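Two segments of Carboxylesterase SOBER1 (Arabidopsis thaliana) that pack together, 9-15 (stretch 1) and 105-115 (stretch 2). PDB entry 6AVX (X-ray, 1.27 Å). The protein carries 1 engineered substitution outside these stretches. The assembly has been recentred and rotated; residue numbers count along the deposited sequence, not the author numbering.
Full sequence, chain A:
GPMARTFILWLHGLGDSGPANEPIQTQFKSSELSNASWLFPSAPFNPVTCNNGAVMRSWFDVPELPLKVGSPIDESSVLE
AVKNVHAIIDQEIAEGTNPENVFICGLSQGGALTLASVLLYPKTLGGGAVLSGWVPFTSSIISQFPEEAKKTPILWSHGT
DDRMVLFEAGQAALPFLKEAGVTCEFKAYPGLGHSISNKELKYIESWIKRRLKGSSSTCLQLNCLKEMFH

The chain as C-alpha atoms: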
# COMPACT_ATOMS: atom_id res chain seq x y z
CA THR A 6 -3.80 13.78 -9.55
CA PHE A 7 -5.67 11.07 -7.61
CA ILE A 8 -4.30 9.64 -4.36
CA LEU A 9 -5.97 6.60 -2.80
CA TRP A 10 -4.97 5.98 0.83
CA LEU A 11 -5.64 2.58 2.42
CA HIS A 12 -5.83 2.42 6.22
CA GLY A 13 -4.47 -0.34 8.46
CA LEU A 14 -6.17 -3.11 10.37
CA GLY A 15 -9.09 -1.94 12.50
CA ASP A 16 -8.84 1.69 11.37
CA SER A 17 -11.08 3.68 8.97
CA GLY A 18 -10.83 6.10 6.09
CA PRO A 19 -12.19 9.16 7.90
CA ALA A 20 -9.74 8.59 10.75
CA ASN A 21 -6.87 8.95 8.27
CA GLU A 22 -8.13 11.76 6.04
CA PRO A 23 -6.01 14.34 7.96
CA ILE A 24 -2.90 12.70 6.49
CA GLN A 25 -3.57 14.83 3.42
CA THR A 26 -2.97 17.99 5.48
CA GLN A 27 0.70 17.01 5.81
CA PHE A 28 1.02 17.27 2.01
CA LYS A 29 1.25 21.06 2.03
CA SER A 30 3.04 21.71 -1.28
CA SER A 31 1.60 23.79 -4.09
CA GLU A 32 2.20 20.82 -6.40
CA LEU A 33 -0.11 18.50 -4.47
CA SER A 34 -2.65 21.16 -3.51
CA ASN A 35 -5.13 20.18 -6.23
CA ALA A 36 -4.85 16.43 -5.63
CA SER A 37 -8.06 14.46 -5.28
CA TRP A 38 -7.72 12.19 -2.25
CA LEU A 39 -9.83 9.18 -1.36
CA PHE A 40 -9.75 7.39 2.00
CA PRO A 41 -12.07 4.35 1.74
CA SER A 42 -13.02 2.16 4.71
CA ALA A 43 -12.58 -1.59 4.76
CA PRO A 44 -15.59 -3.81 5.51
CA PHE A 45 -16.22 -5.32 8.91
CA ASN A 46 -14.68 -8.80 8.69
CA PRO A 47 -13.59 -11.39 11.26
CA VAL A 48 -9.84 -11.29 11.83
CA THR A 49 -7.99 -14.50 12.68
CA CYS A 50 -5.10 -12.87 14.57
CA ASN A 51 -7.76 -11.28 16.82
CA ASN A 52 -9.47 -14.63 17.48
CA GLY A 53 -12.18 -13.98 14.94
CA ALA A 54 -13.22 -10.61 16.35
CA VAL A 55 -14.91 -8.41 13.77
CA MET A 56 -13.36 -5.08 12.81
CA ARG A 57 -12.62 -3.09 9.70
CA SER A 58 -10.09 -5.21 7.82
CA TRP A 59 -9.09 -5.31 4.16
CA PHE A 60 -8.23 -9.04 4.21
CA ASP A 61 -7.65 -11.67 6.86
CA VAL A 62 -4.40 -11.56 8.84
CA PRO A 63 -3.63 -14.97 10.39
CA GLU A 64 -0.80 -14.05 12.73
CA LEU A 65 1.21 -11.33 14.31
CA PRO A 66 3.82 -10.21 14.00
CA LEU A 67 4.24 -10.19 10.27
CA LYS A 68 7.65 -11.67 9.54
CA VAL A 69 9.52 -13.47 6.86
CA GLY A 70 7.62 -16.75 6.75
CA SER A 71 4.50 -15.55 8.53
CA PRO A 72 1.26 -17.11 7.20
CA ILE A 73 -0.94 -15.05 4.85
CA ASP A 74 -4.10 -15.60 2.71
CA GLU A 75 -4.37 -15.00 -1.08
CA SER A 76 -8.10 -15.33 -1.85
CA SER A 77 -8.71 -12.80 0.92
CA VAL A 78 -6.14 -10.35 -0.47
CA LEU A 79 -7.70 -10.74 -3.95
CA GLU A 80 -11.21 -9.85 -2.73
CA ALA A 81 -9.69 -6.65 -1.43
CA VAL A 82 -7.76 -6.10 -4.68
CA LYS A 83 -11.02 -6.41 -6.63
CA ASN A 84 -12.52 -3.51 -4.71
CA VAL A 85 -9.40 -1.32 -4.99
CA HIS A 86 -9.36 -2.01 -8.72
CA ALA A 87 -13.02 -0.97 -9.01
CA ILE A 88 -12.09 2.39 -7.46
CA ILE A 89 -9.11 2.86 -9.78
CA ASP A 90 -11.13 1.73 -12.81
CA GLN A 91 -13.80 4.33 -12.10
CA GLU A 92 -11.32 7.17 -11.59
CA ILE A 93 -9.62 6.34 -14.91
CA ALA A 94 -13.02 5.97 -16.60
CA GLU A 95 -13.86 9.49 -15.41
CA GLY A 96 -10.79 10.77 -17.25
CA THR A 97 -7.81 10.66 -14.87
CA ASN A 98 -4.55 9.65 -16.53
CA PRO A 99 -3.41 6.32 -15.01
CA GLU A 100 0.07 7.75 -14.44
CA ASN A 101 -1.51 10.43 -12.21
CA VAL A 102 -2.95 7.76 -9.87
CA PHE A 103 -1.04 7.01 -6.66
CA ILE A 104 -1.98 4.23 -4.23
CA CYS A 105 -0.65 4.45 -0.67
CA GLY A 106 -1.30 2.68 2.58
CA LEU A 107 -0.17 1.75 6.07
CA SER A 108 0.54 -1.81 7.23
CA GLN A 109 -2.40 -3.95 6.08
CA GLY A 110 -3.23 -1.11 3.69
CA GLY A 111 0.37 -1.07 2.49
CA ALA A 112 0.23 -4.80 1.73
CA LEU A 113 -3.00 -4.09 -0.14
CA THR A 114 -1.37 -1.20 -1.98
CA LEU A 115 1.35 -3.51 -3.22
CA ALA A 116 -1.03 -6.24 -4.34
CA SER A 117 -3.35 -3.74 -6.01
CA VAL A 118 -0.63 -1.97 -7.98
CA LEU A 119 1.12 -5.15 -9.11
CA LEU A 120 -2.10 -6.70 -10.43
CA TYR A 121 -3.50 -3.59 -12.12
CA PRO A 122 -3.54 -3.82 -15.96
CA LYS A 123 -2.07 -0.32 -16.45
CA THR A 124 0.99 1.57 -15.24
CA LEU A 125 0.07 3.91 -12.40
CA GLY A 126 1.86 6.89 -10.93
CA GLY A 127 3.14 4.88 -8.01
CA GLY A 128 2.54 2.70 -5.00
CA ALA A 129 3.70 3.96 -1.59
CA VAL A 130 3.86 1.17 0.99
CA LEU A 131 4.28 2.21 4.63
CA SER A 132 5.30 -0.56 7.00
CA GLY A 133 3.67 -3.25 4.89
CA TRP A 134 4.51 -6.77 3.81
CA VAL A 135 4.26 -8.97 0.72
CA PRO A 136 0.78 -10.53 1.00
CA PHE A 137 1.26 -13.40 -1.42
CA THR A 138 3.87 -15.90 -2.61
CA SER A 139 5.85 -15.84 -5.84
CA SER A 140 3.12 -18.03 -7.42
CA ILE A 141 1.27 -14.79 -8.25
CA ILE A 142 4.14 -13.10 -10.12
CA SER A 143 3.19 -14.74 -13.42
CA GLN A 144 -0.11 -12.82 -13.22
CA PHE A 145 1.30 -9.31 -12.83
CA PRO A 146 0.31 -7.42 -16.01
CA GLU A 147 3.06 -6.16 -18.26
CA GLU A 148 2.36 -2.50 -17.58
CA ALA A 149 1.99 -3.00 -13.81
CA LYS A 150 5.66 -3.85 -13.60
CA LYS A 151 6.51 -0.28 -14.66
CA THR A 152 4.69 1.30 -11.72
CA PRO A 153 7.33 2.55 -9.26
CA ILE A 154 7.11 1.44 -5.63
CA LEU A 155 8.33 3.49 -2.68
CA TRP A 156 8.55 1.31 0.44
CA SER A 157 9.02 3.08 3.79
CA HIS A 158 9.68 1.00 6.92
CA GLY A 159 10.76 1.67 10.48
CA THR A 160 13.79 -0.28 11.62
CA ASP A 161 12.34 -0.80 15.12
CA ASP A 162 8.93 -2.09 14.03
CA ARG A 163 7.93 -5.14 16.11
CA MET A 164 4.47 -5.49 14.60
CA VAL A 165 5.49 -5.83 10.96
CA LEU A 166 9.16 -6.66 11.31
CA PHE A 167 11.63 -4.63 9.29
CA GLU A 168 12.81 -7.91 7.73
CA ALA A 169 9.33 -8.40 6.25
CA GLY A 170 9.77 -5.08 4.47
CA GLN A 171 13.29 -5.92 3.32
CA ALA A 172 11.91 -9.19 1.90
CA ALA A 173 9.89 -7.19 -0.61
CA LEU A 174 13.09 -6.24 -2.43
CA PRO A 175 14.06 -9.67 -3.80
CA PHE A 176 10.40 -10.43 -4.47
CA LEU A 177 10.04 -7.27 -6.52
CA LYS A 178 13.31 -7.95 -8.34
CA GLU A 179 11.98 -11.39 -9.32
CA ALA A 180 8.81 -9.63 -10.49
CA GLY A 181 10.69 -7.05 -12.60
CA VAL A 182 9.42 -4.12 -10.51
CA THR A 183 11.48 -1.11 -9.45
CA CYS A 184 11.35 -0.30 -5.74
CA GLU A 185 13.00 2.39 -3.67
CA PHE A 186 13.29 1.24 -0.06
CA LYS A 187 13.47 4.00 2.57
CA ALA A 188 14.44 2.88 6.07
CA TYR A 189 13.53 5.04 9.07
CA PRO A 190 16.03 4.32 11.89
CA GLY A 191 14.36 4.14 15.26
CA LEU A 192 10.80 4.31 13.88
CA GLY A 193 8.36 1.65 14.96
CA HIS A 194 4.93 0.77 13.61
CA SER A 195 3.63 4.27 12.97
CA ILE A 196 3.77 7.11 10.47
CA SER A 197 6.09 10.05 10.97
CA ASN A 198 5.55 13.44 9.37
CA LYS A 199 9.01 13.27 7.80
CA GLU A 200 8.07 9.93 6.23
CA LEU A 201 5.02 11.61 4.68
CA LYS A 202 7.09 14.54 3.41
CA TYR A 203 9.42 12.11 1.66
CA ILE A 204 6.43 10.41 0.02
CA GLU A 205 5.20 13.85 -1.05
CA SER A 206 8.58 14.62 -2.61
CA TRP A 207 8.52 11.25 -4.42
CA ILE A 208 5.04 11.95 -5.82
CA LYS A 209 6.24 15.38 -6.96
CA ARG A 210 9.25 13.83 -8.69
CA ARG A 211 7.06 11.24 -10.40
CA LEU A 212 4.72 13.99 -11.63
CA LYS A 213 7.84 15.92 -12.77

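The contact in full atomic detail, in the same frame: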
# COMPACT_ATOMS: atom_id res chain seq x y z
N LEU A 9 -5.17 7.52 -3.59
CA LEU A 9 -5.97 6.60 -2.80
C LEU A 9 -5.14 6.17 -1.61
O LEU A 9 -4.02 5.67 -1.78
CB LEU A 9 -6.30 5.38 -3.67
CG LEU A 9 -7.15 4.31 -3.01
CD1 LEU A 9 -8.50 4.87 -2.64
CD2 LEU A 9 -7.28 3.09 -3.89
N TRP A 10 -5.66 6.36 -0.40
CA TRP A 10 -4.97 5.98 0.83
C TRP A 10 -5.73 4.87 1.52
O TRP A 10 -6.92 5.02 1.80
CB TRP A 10 -4.86 7.17 1.79
CG TRP A 10 -3.99 6.81 2.97
CD1 TRP A 10 -4.34 6.08 4.07
CD2 TRP A 10 -2.60 7.10 3.12
NE1 TRP A 10 -3.25 5.91 4.89
CE2 TRP A 10 -2.17 6.53 4.33
CE3 TRP A 10 -1.68 7.82 2.36
CZ2 TRP A 10 -0.86 6.65 4.79
CZ3 TRP A 10 -0.37 7.92 2.82
CH2 TRP A 10 0.01 7.35 4.03
N LEU A 11 -5.04 3.78 1.85
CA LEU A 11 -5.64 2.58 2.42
C LEU A 11 -5.17 2.41 3.86
O LEU A 11 -3.97 2.21 4.11
CB LEU A 11 -5.25 1.36 1.59
CG LEU A 11 -5.65 1.46 0.12
CD1 LEU A 11 -5.13 0.30 -0.69
CD2 LEU A 11 -7.17 1.61 -0.04
N HIS A 12 -6.11 2.49 4.80
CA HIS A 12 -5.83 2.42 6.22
C HIS A 12 -5.39 1.02 6.64
O HIS A 12 -5.52 0.04 5.90
CB HIS A 12 -7.07 2.86 7.02
CG HIS A 12 -8.24 1.92 6.90
ND1 HIS A 12 -8.29 0.71 7.54
CD2 HIS A 12 -9.39 2.02 6.20
CE1 HIS A 12 -9.43 0.10 7.24
NE2 HIS A 12 -10.12 0.88 6.43
N GLY A 13 -4.89 0.92 7.87
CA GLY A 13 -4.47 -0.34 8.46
C GLY A 13 -5.57 -1.06 9.21
O GLY A 13 -6.72 -0.62 9.31
N LEU A 14 -5.20 -2.22 9.75
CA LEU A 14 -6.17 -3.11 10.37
C LEU A 14 -6.90 -2.43 11.51
O LEU A 14 -6.28 -1.89 12.44
CB LEU A 14 -5.42 -4.32 10.91
CG LEU A 14 -6.23 -5.35 11.68
CD1 LEU A 14 -7.26 -5.96 10.76
CD2 LEU A 14 -5.30 -6.40 12.30
N GLY A 15 -8.23 -2.48 11.47
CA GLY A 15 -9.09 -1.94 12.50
C GLY A 15 -9.44 -0.48 12.34
O GLY A 15 -10.37 0.01 13.00
N CYS A 105 -1.49 4.43 -1.86
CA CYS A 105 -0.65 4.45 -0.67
C CYS A 105 -1.37 3.75 0.45
O CYS A 105 -2.60 3.70 0.48
CB CYS A 105 -0.41 5.89 -0.19
SG CYS A 105 0.14 7.08 -1.41
N GLY A 106 -0.63 3.25 1.43
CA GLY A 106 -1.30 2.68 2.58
C GLY A 106 -0.34 2.25 3.67
O GLY A 106 0.84 1.98 3.43
N LEU A 107 -0.89 2.14 4.87
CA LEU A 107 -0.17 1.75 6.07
C LEU A 107 -0.47 0.30 6.45
O LEU A 107 -1.63 -0.07 6.62
CB LEU A 107 -0.58 2.64 7.24
CG LEU A 107 0.07 2.30 8.59
CD1 LEU A 107 1.59 2.48 8.55
CD2 LEU A 107 -0.54 3.13 9.70
N SER A 108 0.59 -0.48 6.63
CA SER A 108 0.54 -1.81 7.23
C SER A 108 -0.36 -2.71 6.39
O SER A 108 -0.03 -2.97 5.24
CB SER A 108 0.17 -1.72 8.71
OG SER A 108 0.47 -2.96 9.32
N GLN A 109 -1.49 -3.18 6.91
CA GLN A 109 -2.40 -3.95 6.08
C GLN A 109 -2.75 -3.21 4.79
O GLN A 109 -2.82 -3.81 3.71
CB GLN A 109 -3.68 -4.25 6.86
CG GLN A 109 -4.62 -5.20 6.15
CD GLN A 109 -5.95 -5.31 6.82
OE1 GLN A 109 -6.61 -4.31 7.10
NE2 GLN A 109 -6.36 -6.54 7.09
N GLY A 110 -2.94 -1.90 4.87
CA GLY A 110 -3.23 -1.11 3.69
C GLY A 110 -2.03 -0.95 2.77
O GLY A 110 -2.20 -0.73 1.56
N GLY A 111 -0.82 -1.04 3.32
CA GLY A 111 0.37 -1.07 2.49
C GLY A 111 0.53 -2.39 1.74
O GLY A 111 0.89 -2.40 0.56
N ALA A 112 0.28 -3.51 2.42
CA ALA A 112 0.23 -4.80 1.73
C ALA A 112 -0.80 -4.76 0.61
O ALA A 112 -0.56 -5.24 -0.50
CB ALA A 112 -0.09 -5.89 2.75
N LEU A 113 -1.96 -4.17 0.89
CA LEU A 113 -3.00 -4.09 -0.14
C LEU A 113 -2.59 -3.17 -1.27
O LEU A 113 -2.88 -3.46 -2.44
CB LEU A 113 -4.32 -3.63 0.48
CG LEU A 113 -5.48 -3.52 -0.50
CD1 LEU A 113 -5.72 -4.80 -1.27
CD2 LEU A 113 -6.72 -3.11 0.26
N THR A 114 -1.92 -2.07 -0.95
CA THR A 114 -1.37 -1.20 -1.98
C THR A 114 -0.49 -1.98 -2.94
O THR A 114 -0.62 -1.87 -4.16
CB THR A 114 -0.56 -0.05 -1.34
OG1 THR A 114 -1.46 0.86 -0.70
CG2 THR A 114 0.27 0.72 -2.35
N LEU A 115 0.44 -2.76 -2.38
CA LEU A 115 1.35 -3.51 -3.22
C LEU A 115 0.60 -4.47 -4.13
O LEU A 115 0.84 -4.52 -5.34
CB LEU A 115 2.34 -4.27 -2.35
CG LEU A 115 3.46 -4.92 -3.15
CD1 LEU A 115 4.50 -3.88 -3.54
CD2 LEU A 115 4.10 -6.06 -2.38

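Parallel strands that lead into a tight turn and a helix show how backbone hydrogen bonding fixes a register and how glycine lets the chain that follows fold back over it. Carboxylesterase SOBER1 offers a compact example. Three hydrogen bonds join its two segments, all between backbone atoms: Cys 105 N donates to Leu 9 O at 2.8 Å, Leu 11 N donates to Cys 105 O at 2.8 Å, and Leu 107 N donates to Leu 11 O at 3.2 Å. The alternation is typical of parallel pairing, in which one residue uses both its amide and its carbonyl to bond two residues that flank its partner. Here Cys 105 reaches either side of Trp 10, and Leu 11 likewise serves Cys 105 and Leu 107 around Gly 106.

Weaker polar contacts reinforce this ladder. The Trp 10 CA hydrogen points at the carbonyl of Cys 105, with Trp 10 CA to Cys 105 O at 3.3 Å. Leu 11 O, already an acceptor for Leu 107, also receives a CA-H...O contact from Gly 110, CA to O 3.4 Å, so a single carbonyl touches both the neighbouring strand and the first turn of the helix.

Such closeness depends on missing side chains. A CB on Gly 110 would lie 2.0 Å from Leu 11 O and 2.5 Å from His 12 O; one on Gly 106 would fall 2.8 Å from Leu 11 O and 2.3 Å from Gly 110 O. Glycine at both positions allows the helix to start directly against the strand. Gly 110 N donates to Leu 107 O at 2.9 Å, tying the helix start to the strand end.

Side chains then fill the two faces of the sheet. On one, Trp 10 and Cys 105 lie side by side: the end of the indole comes nearer the neighbouring strand, with Trp 10 CE3 3.4 Å from Cys 105 CB, and Gly 106 CA sits over a face of the ring. Cys 105 SG lies obliquely, 5.2 Å from the centroid of the Trp 10 six-membered ring. On the other, Leu 11 packs against the helix, where its CD1 meets Leu 113 CG at 3.8 Å and Thr 114 OG1 at 3.7 Å.

Beyond the strands, the CA-to-CB bond of Gln 109 points toward the first segment. Gln 109 OE1 approaches Leu 14 CA at 3.5 Å, and its NE2 lies 3.8 Å from Leu 14 CD1; these are packing contacts with carbon atoms, and both polar atoms are hydrogen-bonded elsewhere in the structure.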